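PDB 5GKD: AlyGC from Glaciecola chathamensis, which cleaves alginate as a lyase of polysaccharide lyase family 6, probably by beta-elimination of its uronate chain. Local coordinates for residues N203-R208 against V229-R234; Q498-I503 against N522-A527. All coordinates share one frame; numbering follows the deposited sequence.

Contact 1 (N203-R208 against V229-R234)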
ATOM      1  N   ASN A 203       2.922 -38.623 -15.383  1.00 20.66           N
ATOM      2  CA  ASN A 203       1.534 -38.953 -15.054  1.00 21.06           C
ATOM      3  C   ASN A 203       0.900 -37.956 -14.091  1.00 21.12           C
ATOM      4  O   ASN A 203       0.051 -38.322 -13.278  1.00 23.12           O
ATOM      5  CB  ASN A 203       1.424 -40.376 -14.503  1.00 20.65           C
ATOM      6  CG  ASN A 203       1.563 -41.423 -15.596  1.00 26.53           C
ATOM      7  OD1 ASN A 203       2.491 -42.223 -15.596  1.00 31.66           O
ATOM      8  ND2 ASN A 203       0.656 -41.388 -16.559  1.00 26.26           N
ATOM      9  N   ASN A 204       1.274 -36.690 -14.183  1.00 18.89           N
ATOM     10  CA  ASN A 204       0.583 -35.641 -13.455  1.00 18.33           C
ATOM     11  C   ASN A 204      -0.466 -34.990 -14.347  1.00 18.32           C
ATOM     12  O   ASN A 204      -0.383 -35.026 -15.573  1.00 19.15           O
ATOM     13  CB  ASN A 204       1.559 -34.583 -12.949  1.00 16.44           C
ATOM     14  CG  ASN A 204       2.687 -35.180 -12.173  1.00 18.12           C
ATOM     15  OD1 ASN A 204       2.540 -35.486 -10.986  1.00 19.59           O
ATOM     16  ND2 ASN A 204       3.819 -35.372 -12.832  1.00 15.25           N
ATOM     17  N   TYR A 205      -1.450 -34.384 -13.706  1.00 18.40           N
ATOM     18  CA  TYR A 205      -2.536 -33.689 -14.377  1.00 17.73           C
ATOM     19  C   TYR A 205      -2.445 -32.222 -13.985  1.00 18.39           C
ATOM     20  O   TYR A 205      -2.544 -31.887 -12.795  1.00 17.40           O
ATOM     21  CB  TYR A 205      -3.880 -34.296 -13.980  1.00 17.12           C
ATOM     22  CG  TYR A 205      -4.999 -33.968 -14.919  1.00 19.52           C
ATOM     23  CD1 TYR A 205      -5.683 -32.780 -14.803  1.00 17.70           C
ATOM     24  CD2 TYR A 205      -5.363 -34.844 -15.943  1.00 21.37           C
ATOM     25  CE1 TYR A 205      -6.698 -32.466 -15.645  1.00 20.78           C
ATOM     26  CE2 TYR A 205      -6.390 -34.541 -16.796  1.00 16.92           C
ATOM     27  CZ  TYR A 205      -7.051 -33.343 -16.645  1.00 21.82           C
ATOM     28  OH  TYR A 205      -8.070 -32.976 -17.485  1.00 23.65           O
ATOM     29  N   PHE A 206      -2.214 -31.367 -14.970  1.00 15.70           N
ATOM     30  CA  PHE A 206      -2.164 -29.925 -14.786  1.00 16.13           C
ATOM     31  C   PHE A 206      -3.475 -29.330 -15.309  1.00 17.86           C
ATOM     32  O   PHE A 206      -3.704 -29.264 -16.524  1.00 20.38           O
ATOM     33  CB  PHE A 206      -0.967 -29.322 -15.510  1.00 15.34           C
ATOM     34  CG  PHE A 206       0.368 -29.811 -15.020  1.00 16.14           C
ATOM     35  CD1 PHE A 206       0.868 -31.024 -15.435  1.00 16.09           C
ATOM     36  CD2 PHE A 206       1.133 -29.037 -14.158  1.00 14.63           C
ATOM     37  CE1 PHE A 206       2.119 -31.478 -14.997  1.00 17.55           C
ATOM     38  CE2 PHE A 206       2.385 -29.489 -13.726  1.00 15.60           C
ATOM     39  CZ  PHE A 206       2.869 -30.706 -14.141  1.00 15.48           C
ATOM     40  N   ASP A 207      -4.319 -28.907 -14.393  1.00 17.78           N
ATOM     41  CA  ASP A 207      -5.693 -28.472 -14.657  1.00 19.00           C
ATOM     42  C   ASP A 207      -5.745 -26.956 -14.470  1.00 20.84           C
ATOM     43  O   ASP A 207      -5.721 -26.470 -13.337  1.00 17.94           O
ATOM     44  CB  ASP A 207      -6.646 -29.197 -13.709  1.00 17.87           C
ATOM     45  CG  ASP A 207      -8.117 -28.825 -13.921  1.00 21.92           C
ATOM     46  OD1 ASP A 207      -8.514 -28.434 -15.044  1.00 20.67           O
ATOM     47  OD2 ASP A 207      -8.884 -28.964 -12.956  1.00 22.07           O
ATOM     48  N   ARG A 208      -5.806 -26.222 -15.586  1.00 19.39           N
ATOM     49  CA  ARG A 208      -5.894 -24.765 -15.594  1.00 17.79           C
ATOM     50  C   ARG A 208      -4.793 -24.111 -14.761  1.00 20.22           C
ATOM     51  O   ARG A 208      -5.036 -23.202 -13.965  1.00 17.12           O
ATOM     52  CB  ARG A 208      -7.259 -24.300 -15.122  1.00 18.91           C
ATOM     53  CG  ARG A 208      -8.390 -24.655 -16.057  1.00 21.47           C
ATOM     54  CD  ARG A 208      -9.212 -25.713 -15.419  1.00 24.02           C
ATOM     55  NE  ARG A 208     -10.500 -25.245 -15.010  1.00 26.81           N
ATOM     56  CZ  ARG A 208     -11.263 -25.852 -14.112  1.00 27.33           C
ATOM     57  NH1 ARG A 208     -10.857 -26.957 -13.495  1.00 25.27           N
ATOM     58  NH2 ARG A 208     -12.441 -25.330 -13.832  1.00 30.08           N
ATOM     59  N   VAL A 229      -0.596 -34.603 -18.517  1.00 15.79           N
ATOM     60  CA  VAL A 229      -1.724 -34.005 -19.216  1.00 17.12           C
ATOM     61  C   VAL A 229      -1.857 -32.554 -18.780  1.00 19.84           C
ATOM     62  O   VAL A 229      -1.814 -32.253 -17.583  1.00 18.23           O
ATOM     63  CB  VAL A 229      -3.027 -34.785 -18.970  1.00 18.05           C
ATOM     64  CG1 VAL A 229      -4.206 -34.029 -19.557  1.00 17.98           C
ATOM     65  CG2 VAL A 229      -2.923 -36.159 -19.589  1.00 18.15           C
ATOM     66  N   PHE A 230      -1.991 -31.658 -19.754  1.00 17.22           N
ATOM     67  CA  PHE A 230      -2.158 -30.235 -19.512  1.00 17.13           C
ATOM     68  C   PHE A 230      -3.521 -29.809 -20.052  1.00 17.87           C
ATOM     69  O   PHE A 230      -3.703 -29.696 -21.264  1.00 19.73           O
ATOM     70  CB  PHE A 230      -1.036 -29.451 -20.180  1.00 17.53           C
ATOM     71  CG  PHE A 230       0.330 -29.861 -19.733  1.00 15.75           C
ATOM     72  CD1 PHE A 230       0.970 -30.940 -20.314  1.00 16.57           C
ATOM     73  CD2 PHE A 230       0.990 -29.144 -18.740  1.00 14.51           C
ATOM     74  CE1 PHE A 230       2.246 -31.307 -19.909  1.00 14.56           C
ATOM     75  CE2 PHE A 230       2.236 -29.510 -18.329  1.00 17.13           C
ATOM     76  CZ  PHE A 230       2.871 -30.593 -18.917  1.00 16.15           C
ATOM     77  N   PHE A 231      -4.464 -29.533 -19.164  1.00 19.88           N
ATOM     78  CA  PHE A 231      -5.841 -29.262 -19.559  1.00 20.25           C
ATOM     79  C   PHE A 231      -6.117 -27.779 -19.398  1.00 19.83           C
ATOM     80  O   PHE A 231      -6.129 -27.268 -18.276  1.00 18.16           O
ATOM     81  CB  PHE A 231      -6.822 -30.081 -18.729  1.00 21.68           C
ATOM     82  CG  PHE A 231      -8.275 -29.843 -19.089  1.00 22.18           C
ATOM     83  CD1 PHE A 231      -9.009 -28.851 -18.466  1.00 20.61           C
ATOM     84  CD2 PHE A 231      -8.898 -30.627 -20.050  1.00 22.80           C
ATOM     85  CE1 PHE A 231     -10.333 -28.647 -18.790  1.00 21.74           C
ATOM     86  CE2 PHE A 231     -10.220 -30.443 -20.365  1.00 22.01           C
ATOM     87  CZ  PHE A 231     -10.939 -29.448 -19.742  1.00 24.52           C
ATOM     88  N   GLU A 232      -6.333 -27.106 -20.524  1.00 19.78           N
ATOM     89  CA  GLU A 232      -6.741 -25.706 -20.563  1.00 21.37           C
ATOM     90  C   GLU A 232      -5.809 -24.822 -19.744  1.00 20.34           C
ATOM     91  O   GLU A 232      -6.237 -23.873 -19.097  1.00 20.47           O
ATOM     92  CB  GLU A 232      -8.194 -25.548 -20.107  1.00 19.66           C
ATOM     93  CG  GLU A 232      -9.188 -26.183 -21.063  1.00 22.56           C
ATOM     94  CD  GLU A 232     -10.659 -25.960 -20.676  1.00 26.95           C
ATOM     95  OE1 GLU A 232     -10.947 -25.274 -19.666  1.00 26.58           O
ATOM     96  OE2 GLU A 232     -11.529 -26.486 -21.393  1.00 27.98           O
ATOM     97  N   SER A 233      -4.520 -25.121 -19.791  1.00 19.33           N
ATOM     98  CA  SER A 233      -3.549 -24.398 -18.991  1.00 20.79           C
ATOM     99  C   SER A 233      -2.939 -23.284 -19.823  1.00 22.56           C
ATOM    100  O   SER A 233      -2.414 -23.521 -20.922  1.00 16.06           O
ATOM    101  CB  SER A 233      -2.461 -25.323 -18.444  1.00 20.47           C
ATOM    102  OG  SER A 233      -2.972 -26.172 -17.431  1.00 17.78           O
ATOM    103  N   ARG A 234      -2.991 -22.082 -19.257  1.00 17.86           N
ATOM    104  CA  ARG A 234      -2.625 -20.828 -19.902  1.00 19.11           C
ATOM    105  C   ARG A 234      -1.115 -20.607 -19.829  1.00 20.59           C
ATOM    106  O   ARG A 234      -0.620 -19.662 -19.218  1.00 23.06           O
ATOM    107  CB  ARG A 234      -3.385 -19.706 -19.213  1.00 19.99           C
ATOM    108  CG  ARG A 234      -3.723 -18.512 -20.022  1.00 22.36           C
ATOM    109  CD  ARG A 234      -4.549 -17.581 -19.152  1.00 20.09           C
ATOM    110  NE  ARG A 234      -4.846 -16.301 -19.778  1.00 23.56           N
ATOM    111  CZ  ARG A 234      -4.057 -15.239 -19.722  1.00 22.26           C
ATOM    112  NH1 ARG A 234      -2.886 -15.295 -19.096  1.00 24.41           N
ATOM    113  NH2 ARG A 234      -4.434 -14.119 -20.295  1.00 25.03           N
TER

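Contact 2 (Q498-I503 against N522-A527)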
ATOM      1  N   GLN A 498     -22.454   9.289  -0.267  1.00 26.49           N
ATOM      2  CA  GLN A 498     -22.171  10.380   0.644  1.00 27.49           C
ATOM      3  C   GLN A 498     -20.804  10.254   1.294  1.00 31.33           C
ATOM      4  O   GLN A 498     -20.431  11.136   2.078  1.00 34.65           O
ATOM      5  CB  GLN A 498     -23.254  10.471   1.727  1.00 25.93           C
ATOM      6  CG  GLN A 498     -24.646  10.759   1.177  1.00 30.27           C
ATOM      7  CD  GLN A 498     -25.727  10.655   2.239  1.00 32.69           C
ATOM      8  OE1 GLN A 498     -26.234   9.574   2.515  1.00 31.50           O
ATOM      9  NE2 GLN A 498     -26.082  11.784   2.839  1.00 34.90           N
ATOM     10  N   ARG A 499     -20.056   9.187   1.006  1.00 27.87           N
ATOM     11  CA  ARG A 499     -18.706   8.980   1.526  1.00 31.05           C
ATOM     12  C   ARG A 499     -17.678   9.102   0.402  1.00 28.05           C
ATOM     13  O   ARG A 499     -18.015   9.158  -0.784  1.00 30.91           O
ATOM     14  CB  ARG A 499     -18.577   7.607   2.207  1.00 31.74           C
ATOM     15  CG  ARG A 499     -19.565   7.346   3.348  1.00 29.24           C
ATOM     16  CD  ARG A 499     -19.080   7.881   4.705  1.00 33.82           C
ATOM     17  NE  ARG A 499     -19.192   9.332   4.821  1.00 36.75           N
ATOM     18  CZ  ARG A 499     -20.317   9.977   5.149  1.00 46.02           C
ATOM     19  NH1 ARG A 499     -21.433   9.295   5.396  1.00 45.01           N
ATOM     20  NH2 ARG A 499     -20.333  11.308   5.224  1.00 42.96           N
ATOM     21  N   SER A 500     -16.404   9.139   0.798  1.00 29.70           N
ATOM     22  CA  SER A 500     -15.309   9.247  -0.163  1.00 29.13           C
ATOM     23  C   SER A 500     -15.274   8.070  -1.127  1.00 26.50           C
ATOM     24  O   SER A 500     -14.795   8.202  -2.256  1.00 27.61           O
ATOM     25  CB  SER A 500     -13.980   9.346   0.574  1.00 32.03           C
ATOM     26  OG  SER A 500     -13.769  10.668   1.008  1.00 40.75           O
ATOM     27  N   THR A 501     -15.762   6.922  -0.701  1.00 23.94           N
ATOM     28  CA  THR A 501     -15.864   5.754  -1.553  1.00 26.86           C
ATOM     29  C   THR A 501     -17.298   5.268  -1.528  1.00 27.73           C
ATOM     30  O   THR A 501     -17.946   5.286  -0.480  1.00 30.32           O
ATOM     31  CB  THR A 501     -14.926   4.625  -1.087  1.00 27.35           C
ATOM     32  OG1 THR A 501     -13.568   5.053  -1.215  1.00 26.03           O
ATOM     33  CG2 THR A 501     -15.141   3.373  -1.920  1.00 21.76           C
ATOM     34  N   LEU A 502     -17.793   4.873  -2.698  1.00 25.60           N
ATOM     35  CA  LEU A 502     -19.068   4.182  -2.787  1.00 27.95           C
ATOM     36  C   LEU A 502     -18.899   2.682  -2.575  1.00 26.03           C
ATOM     37  O   LEU A 502     -19.548   2.093  -1.709  1.00 28.55           O
ATOM     38  CB  LEU A 502     -19.708   4.451  -4.148  1.00 25.36           C
ATOM     39  CG  LEU A 502     -21.045   3.754  -4.335  1.00 26.73           C
ATOM     40  CD1 LEU A 502     -22.013   4.243  -3.277  1.00 24.64           C
ATOM     41  CD2 LEU A 502     -21.575   3.984  -5.734  1.00 22.08           C
ATOM     42  N   ILE A 503     -18.028   2.049  -3.359  1.00 28.76           N
ATOM     43  CA  ILE A 503     -17.849   0.600  -3.340  1.00 26.46           C
ATOM     44  C   ILE A 503     -16.368   0.265  -3.215  1.00 24.64           C
ATOM     45  O   ILE A 503     -15.542   0.758  -3.994  1.00 24.64           O
ATOM     46  CB  ILE A 503     -18.431  -0.072  -4.596  1.00 24.19           C
ATOM     47  CG1 ILE A 503     -19.935   0.147  -4.666  1.00 25.68           C
ATOM     48  CG2 ILE A 503     -18.118  -1.561  -4.585  1.00 27.03           C
ATOM     49  CD1 ILE A 503     -20.550  -0.358  -5.943  1.00 27.45           C
ATOM     50  N   ASN A 522     -23.386  14.390  -3.808  1.00 26.36           N
ATOM     51  CA  ASN A 522     -23.348  14.532  -2.364  1.00 25.82           C
ATOM     52  C   ASN A 522     -22.141  13.885  -1.708  1.00 29.18           C
ATOM     53  O   ASN A 522     -22.116  13.766  -0.481  1.00 33.60           O
ATOM     54  CB  ASN A 522     -24.622  13.959  -1.780  1.00 28.97           C
ATOM     55  CG  ASN A 522     -25.833  14.589  -2.394  1.00 27.95           C
ATOM     56  OD1 ASN A 522     -26.409  14.069  -3.345  1.00 31.30           O
ATOM     57  ND2 ASN A 522     -26.191  15.751  -1.891  1.00 26.53           N
ATOM     58  N   ALA A 523     -21.151  13.457  -2.483  1.00 26.09           N
ATOM     59  CA  ALA A 523     -19.913  12.952  -1.896  1.00 28.13           C
ATOM     60  C   ALA A 523     -19.236  14.045  -1.065  1.00 28.92           C
ATOM     61  O   ALA A 523     -19.464  15.226  -1.289  1.00 29.36           O
ATOM     62  CB  ALA A 523     -18.975  12.473  -2.999  1.00 24.87           C
ATOM     63  N   PRO A 524     -18.382  13.680  -0.110  1.00 28.25           N
ATOM     64  CA  PRO A 524     -17.746  14.705   0.716  1.00 27.41           C
ATOM     65  C   PRO A 524     -16.926  15.669  -0.125  1.00 28.02           C
ATOM     66  O   PRO A 524     -16.357  15.303  -1.159  1.00 26.59           O
ATOM     67  CB  PRO A 524     -16.854  13.894   1.668  1.00 33.18           C
ATOM     68  CG  PRO A 524     -17.388  12.502   1.607  1.00 32.35           C
ATOM     69  CD  PRO A 524     -17.846  12.347   0.201  1.00 26.99           C
ATOM     70  N   ASP A 525     -16.880  16.921   0.336  1.00 27.64           N
ATOM     71  CA  ASP A 525     -16.190  18.009  -0.360  1.00 27.38           C
ATOM     72  C   ASP A 525     -14.701  17.912  -0.038  1.00 29.73           C
ATOM     73  O   ASP A 525     -14.135  18.679   0.745  1.00 30.05           O
ATOM     74  CB  ASP A 525     -16.779  19.362   0.037  1.00 30.26           C
ATOM     75  CG  ASP A 525     -16.306  20.511  -0.860  1.00 32.36           C
ATOM     76  OD1 ASP A 525     -15.273  20.384  -1.542  1.00 35.50           O
ATOM     77  OD2 ASP A 525     -16.969  21.566  -0.870  1.00 41.57           O
ATOM     78  N   ALA A 526     -14.064  16.930  -0.665  1.00 26.63           N
ATOM     79  CA  ALA A 526     -12.664  16.660  -0.412  1.00 25.74           C
ATOM     80  C   ALA A 526     -12.017  16.190  -1.701  1.00 24.20           C
ATOM     81  O   ALA A 526     -12.655  15.552  -2.539  1.00 27.50           O
ATOM     82  CB  ALA A 526     -12.492  15.617   0.696  1.00 25.95           C
ATOM     83  N   ALA A 527     -10.754  16.541  -1.864  1.00 24.18           N
ATOM     84  CA  ALA A 527     -10.009  16.059  -3.010  1.00 25.20           C
ATOM     85  C   ALA A 527      -9.692  14.574  -2.841  1.00 26.26           C
ATOM     86  O   ALA A 527      -9.548  14.071  -1.728  1.00 24.56           O
ATOM     87  CB  ALA A 527      -8.723  16.859  -3.175  1.00 24.22           C
TER
HETATM   88  O   HOH W   1     -21.077  13.906   2.183  1.00 38.10           O

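Contact 1 (N203-R208 against V229-R234)
Tyr205 leans over from its strand onto Val229 and Phe231 of the next one. Its CB starts out on the face of the sheet that also carries Asp207, Val229 and Phe231, and CG stands anti to the backbone N (chi1 -161°). Further out, CD2 meets Val229 CB, and CE2 comes to 3.6 Å from Val229 CG1, an oblique approach to the ring. Further along the same side of the ring, CE1 and CZ touch Phe231 CB, and the tip OH lies 3.4 Å from that same Phe231 CB, with Phe231 CG and CD2 close by. The two aromatic side chains extend alongside one another in the same direction.

Beneath them the backbones pair in parallel, Tyr205 with Val229, Phe206 with Phe230 and Asp207 with Phe231, as successive turns do in the right-handed parallel beta-helix of the pectate-lyase-like clan. The bond from Phe206 N to Val229 O spans 2.8 Å at 175°, and Phe231 N reaches Phe206 O in the same manner. On the opposite face Phe206 and Phe230 form a near-parallel, strongly displaced aromatic pair: the planes are 11° apart with centroids 4.7 Å apart, but little of one ring lies over the other, Phe230 CE2 sitting over one face of Phe206 near its rim. Phe252 continues the stack beyond Phe230, while Ile215 and Ile216 of strand 214-219 pack against Phe206.

At the strand end Asp207 OD1 lies 3.5 Å from Phe231 CD1. The carboxylate also forms a salt bridge with Arg208, whose NH1 is 2.9 Å from Asp207 OD2; Tyr170 OH is a second partner of that oxygen. Arg208 NH2 turns to Glu431 in a further salt bridge.

Contact 2 (Q498-I503 against N522-A527)
Pro524 sets its ring against the backbone of residues 498-500, and it makes the closest approaches here. Its CD lies 3.3 Å from Arg499 C, and its CG is 3.4 Å from Gln498 O and 3.6 Å from Ser500 N, so two ring carbons rest on successive peptide groups. Ser500 OG touches the same CG from further off, at 4.1 Å. An alanine here would remove CG and CD and would probably open a gap beside these peptides, leaving the two loops less firmly held together.

Next to the ring, Gln498 CA points its hydrogen at Asn522 O, 3.6 Å away. A water bridges the same two residues, donating to Gln498 O at 2.8 Å and to Asn522 O at 2.9 Å. Both segments are loops that follow paired parallel strands, 493-497 and 517-519, in the C-terminal beta-helical part of the chain, so the contact is stacking of equivalent turns near the surface.

Outside this shell, Asn529 ties both sides, its OD1 bonded to Ser500 OG and its ND2 to Pro524 O. Arg499 NH1 is held by Ser474 O.

How the contacts relate
Contact 1 closes before contact 2 opens along the chain, and the two do not touch: their centres are 46 Å apart and their nearest atoms about 24 Å. They illustrate one principle, the stacking of successive turns, in two separate sets of parallel strands. Contact 1 joins strands 200-207 and 224-231 in the chondroitinase B-like part of the chain, the side chain of Phe206 lying about 13 Å from the bound calcium ion. Contact 2 joins loops after strands 493-497 and 517-519, near the surface, where Ala527 packs on Leu599 of the second subunit. The protein therefore builds two beta-helical parts: contact 1 belongs to the one that holds the calcium ion, contact 2 to the edge of the other, beside the partner subunit.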